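Local coordinates for protein FIG000988: Predicted permease (Vibrio cholerae, PDB 6MJP) that probably serves as the LptF permease subunit of the LptBFG ABC transporter, which moves lipopolysaccharide from the inner membrane towards the outer membrane, at residues Tyr69-Tyr80 against Leu279-Val289; Tyr309-Lys317 against Leu331-Leu339. All coordinates share one frame; numbering follows the deposited sequence.

Interaction 1 of 2, residues Tyr69-Tyr80 against Leu279-Val289. With JU7 (6-cyclohexylhexyl beta-D-glucopyranoside), chain T.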
loop_
_atom_site.group_PDB
_atom_site.type_symbol
_atom_site.label_atom_id
_atom_site.label_comp_id
_atom_site.label_asym_id
_atom_site.label_seq_id
_atom_site.Cartn_x
_atom_site.Cartn_y
_atom_site.Cartn_z
ATOM N N TYR D 69 -3.564 -13.177 13.812
ATOM C CA TYR D 69 -3.459 -13.575 12.407
ATOM C C TYR D 69 -2.090 -13.250 11.819
ATOM O O TYR D 69 -1.395 -14.133 11.305
ATOM C CB TYR D 69 -4.567 -12.863 11.628
ATOM C CG TYR D 69 -4.805 -13.236 10.172
ATOM C CD1 TYR D 69 -5.428 -14.427 9.820
ATOM C CD2 TYR D 69 -4.490 -12.341 9.155
ATOM C CE1 TYR D 69 -5.683 -14.737 8.481
ATOM C CE2 TYR D 69 -4.737 -12.638 7.829
ATOM C CZ TYR D 69 -5.331 -13.830 7.491
ATOM O OH TYR D 69 -5.560 -14.085 6.156
ATOM N N ILE D 70 -1.704 -11.968 11.847
ATOM C CA ILE D 70 -0.414 -11.581 11.284
ATOM C C ILE D 70 0.712 -12.134 12.136
ATOM O O ILE D 70 1.778 -12.493 11.617
ATOM C CB ILE D 70 -0.315 -10.054 11.149
ATOM C CG1 ILE D 70 -1.483 -9.532 10.328
ATOM C CG2 ILE D 70 0.968 -9.653 10.456
ATOM C CD1 ILE D 70 -1.558 -10.150 8.953
ATOM N N GLY D 71 0.495 -12.219 13.449
ATOM C CA GLY D 71 1.531 -12.730 14.326
ATOM C C GLY D 71 1.977 -14.120 13.930
ATOM O O GLY D 71 3.164 -14.370 13.704
ATOM N N ILE D 72 1.024 -15.043 13.816
ATOM C CA ILE D 72 1.397 -16.409 13.484
ATOM C C ILE D 72 1.849 -16.495 12.033
ATOM O O ILE D 72 2.713 -17.311 11.687
ATOM C CB ILE D 72 0.231 -17.359 13.798
ATOM C CG1 ILE D 72 0.601 -18.787 13.480
ATOM C CG2 ILE D 72 -0.943 -17.060 12.949
ATOM C CD1 ILE D 72 -0.456 -19.723 13.912
ATOM N N LEU D 73 1.314 -15.634 11.173
ATOM C CA LEU D 73 1.737 -15.621 9.778
ATOM C C LEU D 73 3.216 -15.261 9.662
ATOM O O LEU D 73 3.991 -15.961 9.000
ATOM C CB LEU D 73 0.862 -14.644 8.985
ATOM C CG LEU D 73 1.216 -14.453 7.508
ATOM C CD1 LEU D 73 0.802 -15.682 6.754
ATOM C CD2 LEU D 73 0.589 -13.205 6.898
ATOM N N LEU D 74 3.629 -14.181 10.331
ATOM C CA LEU D 74 5.019 -13.748 10.269
ATOM C C LEU D 74 5.938 -14.702 11.015
ATOM O O LEU D 74 7.028 -15.017 10.524
ATOM C CB LEU D 74 5.154 -12.343 10.842
ATOM C CG LEU D 74 4.523 -11.227 10.034
ATOM C CD1 LEU D 74 4.809 -9.914 10.721
ATOM C CD2 LEU D 74 5.079 -11.252 8.624
ATOM N N THR D 75 5.535 -15.156 12.209
ATOM C CA THR D 75 6.388 -16.077 12.961
ATOM C C THR D 75 6.650 -17.346 12.162
ATOM O O THR D 75 7.802 -17.730 11.945
ATOM C CB THR D 75 5.762 -16.429 14.314
ATOM O OG1 THR D 75 5.647 -15.258 15.126
ATOM C CG2 THR D 75 6.628 -17.430 15.042
ATOM N N PHE D 76 5.581 -18.005 11.705
ATOM C CA PHE D 76 5.737 -19.230 10.931
ATOM C C PHE D 76 6.447 -18.969 9.612
ATOM O O PHE D 76 7.247 -19.796 9.164
ATOM C CB PHE D 76 4.384 -19.876 10.681
ATOM C CG PHE D 76 3.801 -20.556 11.887
ATOM C CD1 PHE D 76 4.321 -20.334 13.154
ATOM C CD2 PHE D 76 2.738 -21.432 11.749
ATOM C CE1 PHE D 76 3.782 -20.961 14.258
ATOM C CE2 PHE D 76 2.198 -22.066 12.852
ATOM C CZ PHE D 76 2.721 -21.829 14.109
ATOM N N GLY D 77 6.168 -17.837 8.975
ATOM C CA GLY D 77 6.975 -17.431 7.839
ATOM C C GLY D 77 8.456 -17.399 8.156
ATOM O O GLY D 77 9.270 -17.914 7.389
ATOM N N ARG D 78 8.828 -16.811 9.294
ATOM C CA ARG D 78 10.241 -16.762 9.652
ATOM C C ARG D 78 10.807 -18.161 9.824
ATOM O O ARG D 78 11.885 -18.473 9.307
ATOM C CB ARG D 78 10.442 -15.961 10.931
ATOM C CG ARG D 78 11.884 -15.730 11.273
ATOM C CD ARG D 78 11.963 -15.100 12.614
ATOM N NE ARG D 78 12.161 -16.091 13.662
ATOM C CZ ARG D 78 11.371 -16.227 14.720
ATOM N NH1 ARG D 78 11.643 -17.152 15.631
ATOM N NH2 ARG D 78 10.320 -15.426 14.875
ATOM N N LEU D 79 10.090 -19.017 10.556
ATOM C CA LEU D 79 10.562 -20.379 10.778
ATOM C C LEU D 79 10.645 -21.151 9.473
ATOM O O LEU D 79 11.547 -21.970 9.287
ATOM C CB LEU D 79 9.658 -21.096 11.778
ATOM C CG LEU D 79 9.580 -20.425 13.151
ATOM C CD1 LEU D 79 8.709 -21.200 14.125
ATOM C CD2 LEU D 79 10.977 -20.251 13.698
ATOM N N TYR D 80 9.706 -20.916 8.559
ATOM C CA TYR D 80 9.816 -21.522 7.240
ATOM C C TYR D 80 11.010 -20.973 6.474
ATOM O O TYR D 80 11.676 -21.723 5.756
ATOM C CB TYR D 80 8.534 -21.294 6.445
ATOM C CG TYR D 80 7.477 -22.369 6.611
ATOM C CD1 TYR D 80 7.577 -23.583 5.940
ATOM C CD2 TYR D 80 6.369 -22.154 7.413
ATOM C CE1 TYR D 80 6.619 -24.550 6.083
ATOM C CE2 TYR D 80 5.404 -23.113 7.562
ATOM C CZ TYR D 80 5.534 -24.310 6.897
ATOM O OH TYR D 80 4.565 -25.270 7.044
ATOM N N LEU D 279 -9.913 -18.170 11.606
ATOM C CA LEU D 279 -8.840 -17.481 10.895
ATOM C C LEU D 279 -7.492 -18.127 11.177
ATOM O O LEU D 279 -6.649 -18.245 10.275
ATOM C CB LEU D 279 -8.824 -16.003 11.287
ATOM C CG LEU D 279 -9.853 -15.108 10.594
ATOM C CD1 LEU D 279 -9.774 -13.674 11.095
ATOM C CD2 LEU D 279 -9.689 -15.157 9.078
ATOM N N THR D 280 -7.276 -18.547 12.430
ATOM C CA THR D 280 -6.053 -19.253 12.798
ATOM C C THR D 280 -5.866 -20.510 11.957
ATOM O O THR D 280 -4.806 -20.719 11.351
ATOM C CB THR D 280 -6.092 -19.618 14.285
ATOM O OG1 THR D 280 -5.992 -18.442 15.095
ATOM C CG2 THR D 280 -4.954 -20.536 14.635
ATOM N N MET D 281 -6.890 -21.369 11.925
ATOM C CA MET D 281 -6.798 -22.612 11.173
ATOM C C MET D 281 -6.623 -22.356 9.685
ATOM O O MET D 281 -5.975 -23.147 8.992
ATOM C CB MET D 281 -8.033 -23.464 11.437
ATOM C CG MET D 281 -7.977 -24.200 12.764
ATOM S SD MET D 281 -6.701 -25.480 12.769
ATOM C CE MET D 281 -7.333 -26.581 11.498
ATOM N N LEU D 282 -7.166 -21.249 9.181
ATOM C CA LEU D 282 -6.994 -20.933 7.768
ATOM C C LEU D 282 -5.566 -20.486 7.466
ATOM O O LEU D 282 -4.988 -20.887 6.447
ATOM C CB LEU D 282 -7.999 -19.863 7.345
ATOM C CG LEU D 282 -7.817 -19.278 5.945
ATOM C CD1 LEU D 282 -7.910 -20.344 4.875
ATOM C CD2 LEU D 282 -8.866 -18.225 5.719
ATOM N N VAL D 283 -4.973 -19.670 8.342
ATOM C CA VAL D 283 -3.678 -19.059 8.044
ATOM C C VAL D 283 -2.499 -19.982 8.340
ATOM O O VAL D 283 -1.396 -19.762 7.813
ATOM C CB VAL D 283 -3.510 -17.738 8.816
ATOM C CG1 VAL D 283 -3.244 -17.985 10.301
ATOM C CG2 VAL D 283 -2.408 -16.909 8.204
ATOM N N VAL D 284 -2.685 -21.012 9.165
ATOM C CA VAL D 284 -1.580 -21.926 9.455
ATOM C C VAL D 284 -1.025 -22.575 8.189
ATOM O O VAL D 284 0.193 -22.497 7.967
ATOM C CB VAL D 284 -2.002 -22.949 10.523
ATOM C CG1 VAL D 284 -0.994 -24.048 10.593
ATOM C CG2 VAL D 284 -2.106 -22.276 11.869
ATOM N N PRO D 285 -1.835 -23.194 7.314
ATOM C CA PRO D 285 -1.272 -23.711 6.052
ATOM C C PRO D 285 -0.819 -22.622 5.089
ATOM O O PRO D 285 0.013 -22.905 4.219
ATOM C CB PRO D 285 -2.428 -24.522 5.452
ATOM C CG PRO D 285 -3.461 -24.630 6.531
ATOM C CD PRO D 285 -3.287 -23.431 7.381
ATOM N N LEU D 286 -1.335 -21.391 5.222
ATOM C CA LEU D 286 -1.049 -20.288 4.302
ATOM C C LEU D 286 0.329 -19.675 4.527
ATOM O O LEU D 286 0.881 -19.025 3.624
ATOM C CB LEU D 286 -2.133 -19.205 4.447
ATOM C CG LEU D 286 -2.023 -17.903 3.640
ATOM C CD1 LEU D 286 -2.019 -18.194 2.152
ATOM C CD2 LEU D 286 -3.139 -16.937 3.991
ATOM N N SER D 287 0.896 -19.876 5.706
ATOM C CA SER D 287 2.170 -19.274 6.036
ATOM C C SER D 287 3.359 -19.954 5.363
ATOM O O SER D 287 4.481 -19.451 5.491
ATOM C CB SER D 287 2.353 -19.302 7.547
ATOM O OG SER D 287 2.694 -20.612 7.956
ATOM N N ALA D 288 3.165 -21.068 4.655
ATOM C CA ALA D 288 4.311 -21.791 4.117
ATOM C C ALA D 288 4.919 -21.004 2.961
ATOM O O ALA D 288 4.223 -20.647 2.005
ATOM C CB ALA D 288 3.920 -23.197 3.671
ATOM N N VAL D 289 6.214 -20.722 3.071
ATOM C CA VAL D 289 6.981 -20.017 2.058
ATOM C C VAL D 289 8.333 -20.705 1.977
ATOM O O VAL D 289 8.805 -21.277 2.961
ATOM C CB VAL D 289 7.134 -18.512 2.392
ATOM C CG1 VAL D 289 5.865 -17.755 2.043
ATOM C CG2 VAL D 289 7.419 -18.331 3.859
HETATM C C02 JU7 T . 13.407 -13.139 16.768
HETATM C C03 JU7 T . 13.997 -12.389 15.529
HETATM C C05 JU7 T . 12.943 -10.594 14.324
HETATM C C06 JU7 T . 11.533 -10.251 13.788
HETATM C C07 JU7 T . 11.296 -8.735 13.641
HETATM C C08 JU7 T . 10.829 -8.258 12.234
HETATM C C09 JU7 T . 9.759 -7.105 12.264
HETATM C C10 JU7 T . 8.873 -7.021 10.982
HETATM C C11 JU7 T . 7.647 -6.057 11.049
HETATM C C12 JU7 T . 6.682 -6.450 12.164
HETATM C C13 JU7 T . 5.375 -5.638 12.159
HETATM C C14 JU7 T . 4.636 -5.739 10.833
HETATM C C15 JU7 T . 5.579 -5.313 9.723
HETATM C C16 JU7 T . 6.867 -6.144 9.735
HETATM C C18 JU7 T . 15.965 -13.677 15.495
HETATM C C19 JU7 T . 16.561 -14.887 14.763
HETATM C C21 JU7 T . 15.763 -14.166 16.967
HETATM C C23 JU7 T . 14.595 -13.439 17.726
HETATM O O01 JU7 T . 12.553 -12.267 17.433
HETATM O O04 JU7 T . 12.983 -11.994 14.620
HETATM O O17 JU7 T . 14.748 -13.372 14.846
HETATM O O20 JU7 T . 16.858 -14.480 13.471
HETATM O O22 JU7 T . 16.958 -13.875 17.660
HETATM O O24 JU7 T . 14.066 -14.290 18.703
#
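Facing Y69-Y80, the helical part of L279-V289 runs in nearly the same direction, the two axes 22° apart and 9.2 Å at closest approach; it is kinked at P285, where the proline N makes no bond to the preceding turn, and its chain continues alongside the other helix to V289, level with Y80. Y69 opens the contact. Its CG lies opposite the backbone N (chi1 -172°), which swings the ring across to V283: CE1 is 3.7 Å from V283 CB, and V283 CG2 lies over one ring face. V283 spreads its two methyls between neighbours one residue apart. CG1 meets I72 CG2 at 3.6 Å as the two side chains slide past each other in opposite directions, whereas CG2 meets L73 CD1. The other end of I72, CD1, reaches V284 CG2.

No hydrogen bond joins the two segments. S287 turns its hydroxyl back to its own chain, OG donating to V284 O at 3.1 Å, and this buried bond satisfies the hydroxyl where it lies beside F76 CB. The same OG lies at the edge of the F76 ring, near its plane, while I72 CG1 of the same helix sits over a face of that ring. At the far end Y80 lays its ring flat against A288 in a CH-pi contact, with A288 CA 3.8 Å from the ring centroid and only 7° off its normal.

R78, on the side of the helix turned from this interface, belongs to the pocket of the bound glucoside, whose O17 lies over one face of its guanidinium, and salt bridges to E10 and E82 hold it. Helix 95-134 packs on I72 and V284 through A102, helix 2-36 covers I70 and L74, and the hydroxyl of Y69 bonds to the backbone oxygen of A302.

Interaction 2 of 2, residues Tyr309-Lys317 against Leu331-Leu339; sequences YFLALSATK and LWPINAALL
Two first torsions bring Y309 and N335 together: CG of Y309 is trans to its backbone N (chi1 174°), sending the ring across the interface, and CG of N335 takes the rotamer beside its own N (chi1 -61°). The phenol OH donates to N335 OD1 at 2.8 Å, approaching from above the carbonyl plane, with ring and amide planes perpendicular. L338 crosses the ring at about a right angle and sets CD2 over one face, 3.8 Å from the centroid in a CH-pi contact.

I334 is the central knob, seated among Y309, A312, L313 and T316. Its CG2 touches Y309 CE1 at 3.7 Å, and its CD1 reaches A312 CB at 3.9 Å. Toward the loop, L313 CD1 packs on L331 CB, and L331 CD2 reaches to T316 and the start of K317. Beyond the pair, K317 forms a salt bridge with E265, and A312 packs on S18 of the LptC chain. With axes 161° apart, the segments form an antiparallel helical hairpin with I334 as a knob in a hole of the facing helix, joining the last two predicted transmembrane helices of this LptF/LptG-family permease.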
loop_
_atom_site.group_PDB
_atom_site.type_symbol
_atom_site.label_atom_id
_atom_site.label_comp_id
_atom_site.label_asym_id
_atom_site.label_seq_id
_atom_site.Cartn_x
_atom_site.Cartn_y
_atom_site.Cartn_z
ATOM N N TYR D 309 -13.465 -11.281 4.430
ATOM C CA TYR D 309 -14.278 -11.865 5.484
ATOM C C TYR D 309 -15.007 -10.794 6.279
ATOM O O TYR D 309 -16.224 -10.877 6.477
ATOM C CB TYR D 309 -13.415 -12.707 6.407
ATOM C CG TYR D 309 -14.185 -13.219 7.592
ATOM C CD1 TYR D 309 -15.111 -14.246 7.455
ATOM C CD2 TYR D 309 -13.991 -12.676 8.851
ATOM C CE1 TYR D 309 -15.817 -14.720 8.542
ATOM C CE2 TYR D 309 -14.684 -13.141 9.944
ATOM C CZ TYR D 309 -15.599 -14.164 9.787
ATOM O OH TYR D 309 -16.287 -14.629 10.886
ATOM N N PHE D 310 -14.279 -9.782 6.750
ATOM C CA PHE D 310 -14.890 -8.790 7.622
ATOM C C PHE D 310 -15.851 -7.893 6.865
ATOM O O PHE D 310 -16.863 -7.459 7.426
ATOM C CB PHE D 310 -13.813 -7.961 8.305
ATOM C CG PHE D 310 -13.547 -8.384 9.712
ATOM C CD1 PHE D 310 -12.608 -9.361 9.997
ATOM C CD2 PHE D 310 -14.265 -7.827 10.751
ATOM C CE1 PHE D 310 -12.386 -9.760 11.293
ATOM C CE2 PHE D 310 -14.044 -8.217 12.047
ATOM C CZ PHE D 310 -13.105 -9.186 12.322
ATOM N N LEU D 311 -15.568 -7.614 5.593
ATOM C CA LEU D 311 -16.481 -6.783 4.822
ATOM C C LEU D 311 -17.786 -7.518 4.549
ATOM O O LEU D 311 -18.871 -6.933 4.669
ATOM C CB LEU D 311 -15.821 -6.339 3.520
ATOM C CG LEU D 311 -15.349 -4.886 3.544
ATOM C CD1 LEU D 311 -14.556 -4.637 4.806
ATOM C CD2 LEU D 311 -14.512 -4.570 2.321
ATOM N N ALA D 312 -17.705 -8.803 4.194
ATOM C CA ALA D 312 -18.923 -9.583 4.000
ATOM C C ALA D 312 -19.671 -9.756 5.312
ATOM O O ALA D 312 -20.905 -9.672 5.345
ATOM C CB ALA D 312 -18.591 -10.940 3.387
ATOM N N LEU D 313 -18.943 -9.991 6.407
ATOM C CA LEU D 313 -19.584 -10.103 7.713
ATOM C C LEU D 313 -20.328 -8.824 8.068
ATOM O O LEU D 313 -21.483 -8.865 8.504
ATOM C CB LEU D 313 -18.548 -10.423 8.783
ATOM C CG LEU D 313 -19.057 -10.889 10.146
ATOM C CD1 LEU D 313 -19.552 -12.313 10.073
ATOM C CD2 LEU D 313 -17.953 -10.796 11.163
ATOM N N SER D 314 -19.675 -7.673 7.889
ATOM C CA SER D 314 -20.320 -6.408 8.214
ATOM C C SER D 314 -21.513 -6.160 7.299
ATOM O O SER D 314 -22.551 -5.657 7.746
ATOM C CB SER D 314 -19.300 -5.269 8.129
ATOM O OG SER D 314 -19.823 -4.046 8.624
ATOM N N ALA D 315 -21.389 -6.534 6.022
ATOM C CA ALA D 315 -22.466 -6.292 5.067
ATOM C C ALA D 315 -23.696 -7.119 5.410
ATOM O O ALA D 315 -24.822 -6.607 5.408
ATOM C CB ALA D 315 -21.990 -6.590 3.646
ATOM N N THR D 316 -23.500 -8.406 5.707
ATOM C CA THR D 316 -24.615 -9.230 6.156
ATOM C C THR D 316 -25.188 -8.727 7.473
ATOM O O THR D 316 -26.398 -8.837 7.699
ATOM C CB THR D 316 -24.179 -10.686 6.299
ATOM O OG1 THR D 316 -22.999 -10.764 7.104
ATOM C CG2 THR D 316 -23.887 -11.274 4.943
ATOM N N LYS D 317 -24.346 -8.177 8.350
ATOM C CA LYS D 317 -24.862 -7.594 9.582
ATOM C C LYS D 317 -25.823 -6.455 9.276
ATOM O O LYS D 317 -26.929 -6.397 9.826
ATOM C CB LYS D 317 -23.714 -7.109 10.468
ATOM C CG LYS D 317 -24.178 -6.424 11.753
ATOM C CD LYS D 317 -23.051 -5.694 12.460
ATOM C CE LYS D 317 -23.578 -4.911 13.652
ATOM N NZ LYS D 317 -22.520 -4.114 14.329
ATOM N N LEU D 331 -25.290 -14.276 10.390
ATOM C CA LEU D 331 -23.907 -14.317 9.942
ATOM C C LEU D 331 -23.347 -15.733 9.881
ATOM O O LEU D 331 -22.155 -15.902 9.609
ATOM C CB LEU D 331 -23.040 -13.457 10.861
ATOM C CG LEU D 331 -23.632 -12.112 11.285
ATOM C CD1 LEU D 331 -22.706 -11.455 12.286
ATOM C CD2 LEU D 331 -23.890 -11.192 10.090
ATOM N N TRP D 332 -24.175 -16.743 10.141
ATOM C CA TRP D 332 -23.721 -18.127 10.053
ATOM C C TRP D 332 -23.105 -18.486 8.704
ATOM O O TRP D 332 -22.022 -19.096 8.705
ATOM C CB TRP D 332 -24.883 -19.076 10.379
ATOM C CG TRP D 332 -25.312 -19.072 11.819
ATOM C CD1 TRP D 332 -26.102 -18.148 12.440
ATOM C CD2 TRP D 332 -24.992 -20.057 12.814
ATOM N NE1 TRP D 332 -26.286 -18.489 13.760
ATOM C CE2 TRP D 332 -25.616 -19.656 14.014
ATOM C CE3 TRP D 332 -24.235 -21.237 12.805
ATOM C CZ2 TRP D 332 -25.504 -20.392 15.195
ATOM C CZ3 TRP D 332 -24.126 -21.965 13.980
ATOM C CH2 TRP D 332 -24.757 -21.540 15.157
ATOM N N PRO D 333 -23.705 -18.166 7.547
ATOM C CA PRO D 333 -23.078 -18.580 6.281
ATOM C C PRO D 333 -21.702 -17.969 6.041
ATOM O O PRO D 333 -20.837 -18.653 5.478
ATOM C CB PRO D 333 -24.095 -18.138 5.219
ATOM C CG PRO D 333 -24.874 -17.056 5.870
ATOM C CD PRO D 333 -24.977 -17.461 7.307
ATOM N N ILE D 334 -21.454 -16.722 6.455
ATOM C CA ILE D 334 -20.119 -16.153 6.272
ATOM C C ILE D 334 -19.091 -16.941 7.074
ATOM O O ILE D 334 -18.022 -17.292 6.564
ATOM C CB ILE D 334 -20.090 -14.663 6.653
ATOM C CG1 ILE D 334 -21.184 -13.893 5.912
ATOM C CG2 ILE D 334 -18.712 -14.086 6.338
ATOM C CD1 ILE D 334 -20.995 -13.881 4.419
ATOM N N ASN D 335 -19.393 -17.212 8.347
ATOM C CA ASN D 335 -18.492 -18.018 9.165
ATOM C C ASN D 335 -18.352 -19.425 8.603
ATOM O O ASN D 335 -17.259 -20.003 8.620
ATOM C CB ASN D 335 -18.988 -18.074 10.604
ATOM C CG ASN D 335 -19.038 -16.714 11.244
ATOM O OD1 ASN D 335 -18.162 -16.351 12.028
ATOM N ND2 ASN D 335 -20.057 -15.938 10.901
ATOM N N ALA D 336 -19.450 -19.996 8.104
ATOM C CA ALA D 336 -19.365 -21.322 7.505
ATOM C C ALA D 336 -18.412 -21.327 6.315
ATOM O O ALA D 336 -17.594 -22.243 6.176
ATOM C CB ALA D 336 -20.757 -21.806 7.094
ATOM N N ALA D 337 -18.490 -20.306 5.454
ATOM C CA ALA D 337 -17.591 -20.241 4.305
ATOM C C ALA D 337 -16.138 -20.107 4.747
ATOM O O ALA D 337 -15.230 -20.669 4.119
ATOM C CB ALA D 337 -17.981 -19.083 3.391
ATOM N N LEU D 338 -15.896 -19.367 5.827
ATOM C CA LEU D 338 -14.549 -19.306 6.375
ATOM C C LEU D 338 -14.093 -20.683 6.845
ATOM O O LEU D 338 -12.982 -21.130 6.527
ATOM C CB LEU D 338 -14.502 -18.294 7.516
ATOM C CG LEU D 338 -13.104 -18.014 8.066
ATOM C CD1 LEU D 338 -12.206 -17.472 6.968
ATOM C CD2 LEU D 338 -13.187 -17.046 9.226
ATOM N N LEU D 339 -14.953 -21.376 7.595
ATOM C CA LEU D 339 -14.616 -22.707 8.094
ATOM C C LEU D 339 -14.359 -23.681 6.951
ATOM O O LEU D 339 -13.380 -24.438 6.974
ATOM C CB LEU D 339 -15.745 -23.212 8.996
ATOM C CG LEU D 339 -15.647 -24.533 9.761
ATOM C CD1 LEU D 339 -16.186 -25.669 8.930
ATOM C CD2 LEU D 339 -14.222 -24.825 10.174
#

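In the fold
Interaction 1 closes before interaction 2 opens along the chain, and their centres lie 22 Å apart. The first joins helix 48-81 to helix 260-286, segments separated by 198 residues that include the strands of both antiparallel sheets; the second joins the successive helices 299-321 and 332-346. Helix 260-286 connects them: L282 CD2 meets L338 CD1 at 3.6 Å, and L279 also packs on L338, so one leucine belongs to both neighbourhoods. Four predicted transmembrane helices are thereby tied into one bundle, with the detergent pocket beside interaction 1 and the LptC chain against interaction 2, consistent with a permease that works within a larger export complex.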